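Local coordinates for TonB-dependent siderophore receptor (Pseudomonas aeruginosa 39016, PDB 5NEC), which probably takes up ferric siderophores, and drug conjugates built on siderophores, across the outer membrane as a plugged beta-barrel receptor driven by TonB, at residues A[29-34]-A[595-600]; A[127-132]-A[145-150]. All blocks are in the same frame, centred on the assembly; numbering follows the deposited sequence.

Contact 1 (A[29-34]-A[595-600]); sequences DETTYN and KWKVFA
Lys597 reaches from the barrel strand 596-609 to the N-terminal segment 29-34. Its ammonium donates a hydrogen bond to a backbone carbonyl, with NZ 2.9 Å from Thr31 O and in the plane of that carbonyl. The lysine side chain passes over one face of the Tyr33 ring, the two side chains crossing at about a right angle: CE sits over the ring centre in a CH-pi contact, 4.0 Å from the centroid, while NZ makes an off-centre cation-pi contact. Lys597 CB packs 3.7 Å from Tyr33 CD2. A bend at chi3 (-70°) lays CE over the ring, and the extended last bond carries NZ on to Thr31 O. Val598 O lies at the ring edge, and Phe599 CB packs obliquely 4.0 Å from Tyr33 CD2. Behind the carbonyl, a type I turn from Asp29 to Thr32 is braced by Thr31 OG1, which donates to Asp29 OD1 at 2.8 Å. Tyr33 OH is held by Asp64 of helix 59-64 and by Trp644 of strand 639-650, tying plug to wall. Carbonyl dipole and pi electrons probably stabilise the lysine charge; Asp29 OD2, 6.6 Å from Lys597 NZ and too far for a salt bridge, may add a long-range attraction.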
loop_
_atom_site.group_PDB
_atom_site.type_symbol
_atom_site.label_atom_id
_atom_site.label_comp_id
_atom_site.label_asym_id
_atom_site.label_seq_id
_atom_site.Cartn_x
_atom_site.Cartn_y
_atom_site.Cartn_z
ATOM N N ASP A 29 -13.917 21.238 5.223
ATOM C CA ASP A 29 -12.769 21.256 6.194
ATOM C C ASP A 29 -11.661 20.289 5.749
ATOM O O ASP A 29 -11.786 19.066 5.893
ATOM C CB ASP A 29 -13.248 20.916 7.623
ATOM C CG ASP A 29 -12.121 20.961 8.668
ATOM O OD1 ASP A 29 -11.195 21.794 8.540
ATOM O OD2 ASP A 29 -12.166 20.159 9.628
ATOM N N GLU A 30 -10.572 20.849 5.229
ATOM C CA GLU A 30 -9.445 20.057 4.723
ATOM C C GLU A 30 -8.521 19.489 5.815
ATOM O O GLU A 30 -7.732 18.581 5.526
ATOM C CB GLU A 30 -8.621 20.899 3.734
ATOM C CG GLU A 30 -9.382 21.402 2.506
ATOM C CD GLU A 30 -10.055 20.303 1.686
ATOM O OE1 GLU A 30 -9.557 19.156 1.695
ATOM O OE2 GLU A 30 -11.082 20.575 1.018
ATOM N N THR A 31 -8.622 20.014 7.045
ATOM C CA THR A 31 -7.825 19.564 8.198
ATOM C C THR A 31 -8.462 18.402 8.983
ATOM O O THR A 31 -7.971 18.031 10.045
ATOM C CB THR A 31 -7.578 20.722 9.209
ATOM O OG1 THR A 31 -8.801 21.051 9.884
ATOM C CG2 THR A 31 -7.020 21.971 8.517
ATOM N N THR A 32 -9.556 17.842 8.486
ATOM C CA THR A 32 -10.243 16.773 9.200
ATOM C C THR A 32 -9.410 15.471 9.278
ATOM O O THR A 32 -8.687 15.109 8.334
ATOM C CB THR A 32 -11.629 16.488 8.568
ATOM O OG1 THR A 32 -12.404 15.665 9.451
ATOM C CG2 THR A 32 -11.511 15.807 7.186
ATOM N N TYR A 33 -9.518 14.805 10.423
ATOM C CA TYR A 33 -9.015 13.448 10.632
ATOM C C TYR A 33 -10.082 12.384 10.378
ATOM O O TYR A 33 -9.775 11.195 10.422
ATOM C CB TYR A 33 -8.470 13.293 12.059
ATOM C CG TYR A 33 -7.032 13.719 12.272
ATOM C CD1 TYR A 33 -6.347 14.536 11.363
ATOM C CD2 TYR A 33 -6.357 13.317 13.428
ATOM C CE1 TYR A 33 -5.034 14.911 11.598
ATOM C CE2 TYR A 33 -5.055 13.704 13.673
ATOM C CZ TYR A 33 -4.402 14.497 12.759
ATOM O OH TYR A 33 -3.111 14.860 13.011
ATOM N N ASN A 34 -11.318 12.806 10.117
ATOM C CA ASN A 34 -12.400 11.892 9.745
ATOM C C ASN A 34 -12.988 12.283 8.398
ATOM O O ASN A 34 -13.326 13.441 8.186
ATOM C CB ASN A 34 -13.512 11.895 10.789
ATOM C CG ASN A 34 -14.591 10.864 10.482
ATOM O OD1 ASN A 34 -14.436 9.693 10.805
ATOM N ND2 ASN A 34 -15.671 11.288 9.820
ATOM N N LYS A 595 -9.705 21.056 20.526
ATOM C CA LYS A 595 -8.262 21.125 20.269
ATOM C C LYS A 595 -7.568 19.772 20.076
ATOM O O LYS A 595 -6.449 19.737 19.595
ATOM C CB LYS A 595 -7.588 21.866 21.418
ATOM C CG LYS A 595 -8.107 23.263 21.661
ATOM C CD LYS A 595 -7.291 23.911 22.777
ATOM C CE LYS A 595 -7.418 25.414 22.750
ATOM N NZ LYS A 595 -6.729 25.971 23.933
ATOM N N TRP A 596 -8.242 18.674 20.415
ATOM C CA TRP A 596 -7.614 17.364 20.528
ATOM C C TRP A 596 -8.178 16.403 19.469
ATOM O O TRP A 596 -9.332 15.984 19.568
ATOM C CB TRP A 596 -7.837 16.823 21.948
ATOM C CG TRP A 596 -7.120 15.555 22.297
ATOM C CD1 TRP A 596 -6.004 15.049 21.704
ATOM C CD2 TRP A 596 -7.451 14.651 23.361
ATOM N NE1 TRP A 596 -5.629 13.880 22.313
ATOM C CE2 TRP A 596 -6.501 13.607 23.333
ATOM C CE3 TRP A 596 -8.470 14.613 24.325
ATOM C CZ2 TRP A 596 -6.530 12.536 24.233
ATOM C CZ3 TRP A 596 -8.503 13.550 25.220
ATOM C CH2 TRP A 596 -7.533 12.524 25.167
ATOM N N LYS A 597 -7.347 16.071 18.472
ATOM C CA LYS A 597 -7.711 15.152 17.389
ATOM C C LYS A 597 -7.078 13.775 17.554
ATOM O O LYS A 597 -6.012 13.628 18.144
ATOM C CB LYS A 597 -7.303 15.724 16.031
ATOM C CG LYS A 597 -8.070 16.975 15.676
ATOM C CD LYS A 597 -7.952 17.313 14.208
ATOM C CE LYS A 597 -6.554 17.792 13.867
ATOM N NZ LYS A 597 -6.521 18.416 12.518
ATOM N N VAL A 598 -7.744 12.771 16.998
ATOM C CA VAL A 598 -7.294 11.396 17.101
ATOM C C VAL A 598 -7.586 10.599 15.811
ATOM O O VAL A 598 -8.619 10.790 15.163
ATOM C CB VAL A 598 -7.888 10.722 18.362
ATOM C CG1 VAL A 598 -9.345 10.331 18.157
ATOM C CG2 VAL A 598 -7.059 9.521 18.776
ATOM N N PHE A 599 -6.631 9.747 15.437
ATOM C CA PHE A 599 -6.804 8.774 14.376
ATOM C C PHE A 599 -6.134 7.502 14.875
ATOM O O PHE A 599 -4.922 7.473 15.054
ATOM C CB PHE A 599 -6.155 9.287 13.100
ATOM C CG PHE A 599 -6.431 8.445 11.891
ATOM C CD1 PHE A 599 -7.627 8.606 11.174
ATOM C CD2 PHE A 599 -5.491 7.513 11.440
ATOM C CE1 PHE A 599 -7.895 7.841 10.042
ATOM C CE2 PHE A 599 -5.750 6.743 10.305
ATOM C CZ PHE A 599 -6.953 6.909 9.603
ATOM N N ALA A 600 -6.931 6.472 15.145
ATOM C CA ALA A 600 -6.469 5.314 15.909
ATOM C C ALA A 600 -7.264 4.053 15.612
ATOM O O ALA A 600 -8.415 4.128 15.226
ATOM C CB ALA A 600 -6.509 5.621 17.404
#

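Contact 2 (A[127-132]-A[145-150]); sequences IEVSKG and GSLNLV
Glu128 and Asn148 face each other as a hydrogen-bonded pair in an antiparallel ladder, where strands 124-130 and 146-151 are neighbours in the mixed sheet of the plug domain, which sits inside the barrel. Their side chains run side by side and point the same way, but the carboxylate and amide planes are turned 69° apart. Asn148 ND2 therefore reaches Glu128 OE1 from above the carboxylate plane, at 3.3 Å, although the oxygen lies close to the plane of the amide. The glutamate is extended beyond CG, and its OE2 comes alongside Val150 CG2. The stronger polar partners of this pair lie outside the ladder: Gln126, Ser38 and the Ala39 backbone hold the carboxylate, and Gly110 N binds Asn148 OD1, so the buried polar ends are satisfied.

The other face is apolar. Ile127 lies beside Leu149 and Val129 beside Leu147, both in non-hydrogen-bonded pairs, and each leucine turns its CD2 methyl toward its neighbour. Leu149 CD2 is 4.0 Å from Ile127 CG2, and Leu147 CD2 touches both methyls of Val129. Leu70, Ala73 and Leu74 of helix 70-74 pack on this face.

Reciprocal backbone bonds join Glu128 with Asn148 and Ser130 with Ser146; those of the first pair are nearly straight, both at 167°, and those of the second more bent. Between them, Leu147 CA makes a CA-H...O contact with Glu128 O. Ser146 OG stands between its own backbone N and carbonyl carbon (chi1 60°) and meets Ser130 CB. Just past the strand end, Gly145 has backbone angles that call for glycine, and there is no room for a CB beside Ser130 O and Lys131 O; Gly145 CA lies 3.1 Å from Ser130 O.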
loop_
_atom_site.group_PDB
_atom_site.type_symbol
_atom_site.label_atom_id
_atom_site.label_comp_id
_atom_site.label_asym_id
_atom_site.label_seq_id
_atom_site.Cartn_x
_atom_site.Cartn_y
_atom_site.Cartn_z
ATOM N N ILE A 127 -6.269 7.890 1.248
ATOM C CA ILE A 127 -6.104 6.453 1.067
ATOM C C ILE A 127 -7.285 5.727 1.719
ATOM O O ILE A 127 -7.488 5.830 2.923
ATOM C CB ILE A 127 -4.764 5.990 1.686
ATOM C CG1 ILE A 127 -3.589 6.672 0.969
ATOM C CG2 ILE A 127 -4.609 4.480 1.632
ATOM C CD1 ILE A 127 -2.375 6.837 1.850
ATOM N N GLU A 128 -8.048 4.988 0.919
ATOM C CA GLU A 128 -9.244 4.290 1.401
ATOM C C GLU A 128 -8.966 2.788 1.548
ATOM O O GLU A 128 -8.687 2.108 0.563
ATOM C CB GLU A 128 -10.411 4.549 0.446
ATOM C CG GLU A 128 -10.676 6.041 0.232
ATOM C CD GLU A 128 -11.850 6.348 -0.689
ATOM O OE1 GLU A 128 -12.364 5.429 -1.362
ATOM O OE2 GLU A 128 -12.247 7.538 -0.746
ATOM N N VAL A 129 -9.032 2.289 2.785
ATOM C CA VAL A 129 -8.751 0.887 3.107
ATOM C C VAL A 129 -10.053 0.131 3.360
ATOM O O VAL A 129 -10.693 0.343 4.368
ATOM C CB VAL A 129 -7.850 0.773 4.367
ATOM C CG1 VAL A 129 -7.335 -0.656 4.555
ATOM C CG2 VAL A 129 -6.674 1.740 4.266
ATOM N N SER A 130 -10.432 -0.748 2.439
ATOM C CA SER A 130 -11.529 -1.706 2.656
ATOM C C SER A 130 -10.970 -2.994 3.230
ATOM O O SER A 130 -10.162 -3.654 2.589
ATOM C CB SER A 130 -12.225 -2.023 1.339
ATOM O OG SER A 130 -13.066 -0.952 0.992
ATOM N N LYS A 131 -11.413 -3.366 4.423
ATOM C CA LYS A 131 -10.814 -4.510 5.124
ATOM C C LYS A 131 -11.441 -5.856 4.762
ATOM O O LYS A 131 -10.760 -6.862 4.772
ATOM C CB LYS A 131 -10.798 -4.261 6.630
ATOM C CG LYS A 131 -10.123 -2.937 6.977
ATOM C CD LYS A 131 -9.123 -3.054 8.110
ATOM C CE LYS A 131 -8.951 -1.721 8.833
ATOM N NZ LYS A 131 -8.125 -1.889 10.068
ATOM N N GLY A 132 -12.718 -5.876 4.418
ATOM C CA GLY A 132 -13.345 -7.072 3.867
ATOM C C GLY A 132 -13.627 -6.826 2.403
ATOM O O GLY A 132 -13.287 -5.762 1.880
ATOM N N GLY A 145 -9.583 -7.849 1.078
ATOM C CA GLY A 145 -9.549 -6.396 1.333
ATOM C C GLY A 145 -8.842 -5.642 0.206
ATOM O O GLY A 145 -8.165 -6.248 -0.621
ATOM N N SER A 146 -8.993 -4.323 0.161
ATOM C CA SER A 146 -8.346 -3.523 -0.882
ATOM C C SER A 146 -7.942 -2.119 -0.433
ATOM O O SER A 146 -8.361 -1.630 0.621
ATOM C CB SER A 146 -9.248 -3.443 -2.118
ATOM O OG SER A 146 -10.479 -2.845 -1.791
ATOM N N LEU A 147 -7.068 -1.518 -1.235
ATOM C CA LEU A 147 -6.633 -0.134 -1.078
ATOM C C LEU A 147 -7.141 0.626 -2.282
ATOM O O LEU A 147 -6.975 0.167 -3.406
ATOM C CB LEU A 147 -5.109 -0.016 -1.036
ATOM C CG LEU A 147 -4.328 -0.808 0.018
ATOM C CD1 LEU A 147 -2.839 -0.599 -0.159
ATOM C CD2 LEU A 147 -4.740 -0.388 1.414
ATOM N N ASN A 148 -7.770 1.769 -2.039
ATOM C CA ASN A 148 -8.134 2.695 -3.086
ATOM C C ASN A 148 -7.462 4.051 -2.859
ATOM O O ASN A 148 -7.759 4.758 -1.887
ATOM C CB ASN A 148 -9.655 2.862 -3.176
ATOM C CG ASN A 148 -10.075 3.666 -4.393
ATOM O OD1 ASN A 148 -9.494 3.533 -5.480
ATOM N ND2 ASN A 148 -11.059 4.528 -4.210
ATOM N N LEU A 149 -6.569 4.398 -3.783
ATOM C CA LEU A 149 -5.778 5.611 -3.711
ATOM C C LEU A 149 -6.443 6.714 -4.534
ATOM O O LEU A 149 -6.508 6.606 -5.760
ATOM C CB LEU A 149 -4.366 5.337 -4.239
ATOM C CG LEU A 149 -3.638 4.111 -3.703
ATOM C CD1 LEU A 149 -2.195 4.177 -4.167
ATOM C CD2 LEU A 149 -3.727 4.005 -2.191
ATOM N N VAL A 150 -6.919 7.763 -3.867
ATOM C CA VAL A 150 -7.628 8.852 -4.543
ATOM C C VAL A 150 -6.620 9.918 -5.027
ATOM O O VAL A 150 -5.928 10.529 -4.214
ATOM C CB VAL A 150 -8.696 9.487 -3.601
ATOM C CG1 VAL A 150 -9.553 10.516 -4.338
ATOM C CG2 VAL A 150 -9.583 8.401 -2.981
#

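Overall arrangement
Contact 2 belongs to the core of the plug, with its centre about 9 Å from that of the chain, whereas contact 1 lies about 22 Å out, where the N-terminal segment meets the barrel wall. Both are largely buried, but in contact 1 Thr31 is exposed. They share no element directly: the centres of contact 1 and contact 2 are about 19 Å apart, and the nearest atoms of contact 1 and contact 2 about 7 Å apart. Strand 54-57 links them, pairing with 124-130 and touching Phe599 through Thr55 and Val57. Contact 2 is a regular ladder of backbone bonds with one polar and one apolar face, while contact 1 rests on one lysine bonded to a backbone carbonyl and on packing round a tyrosine ring.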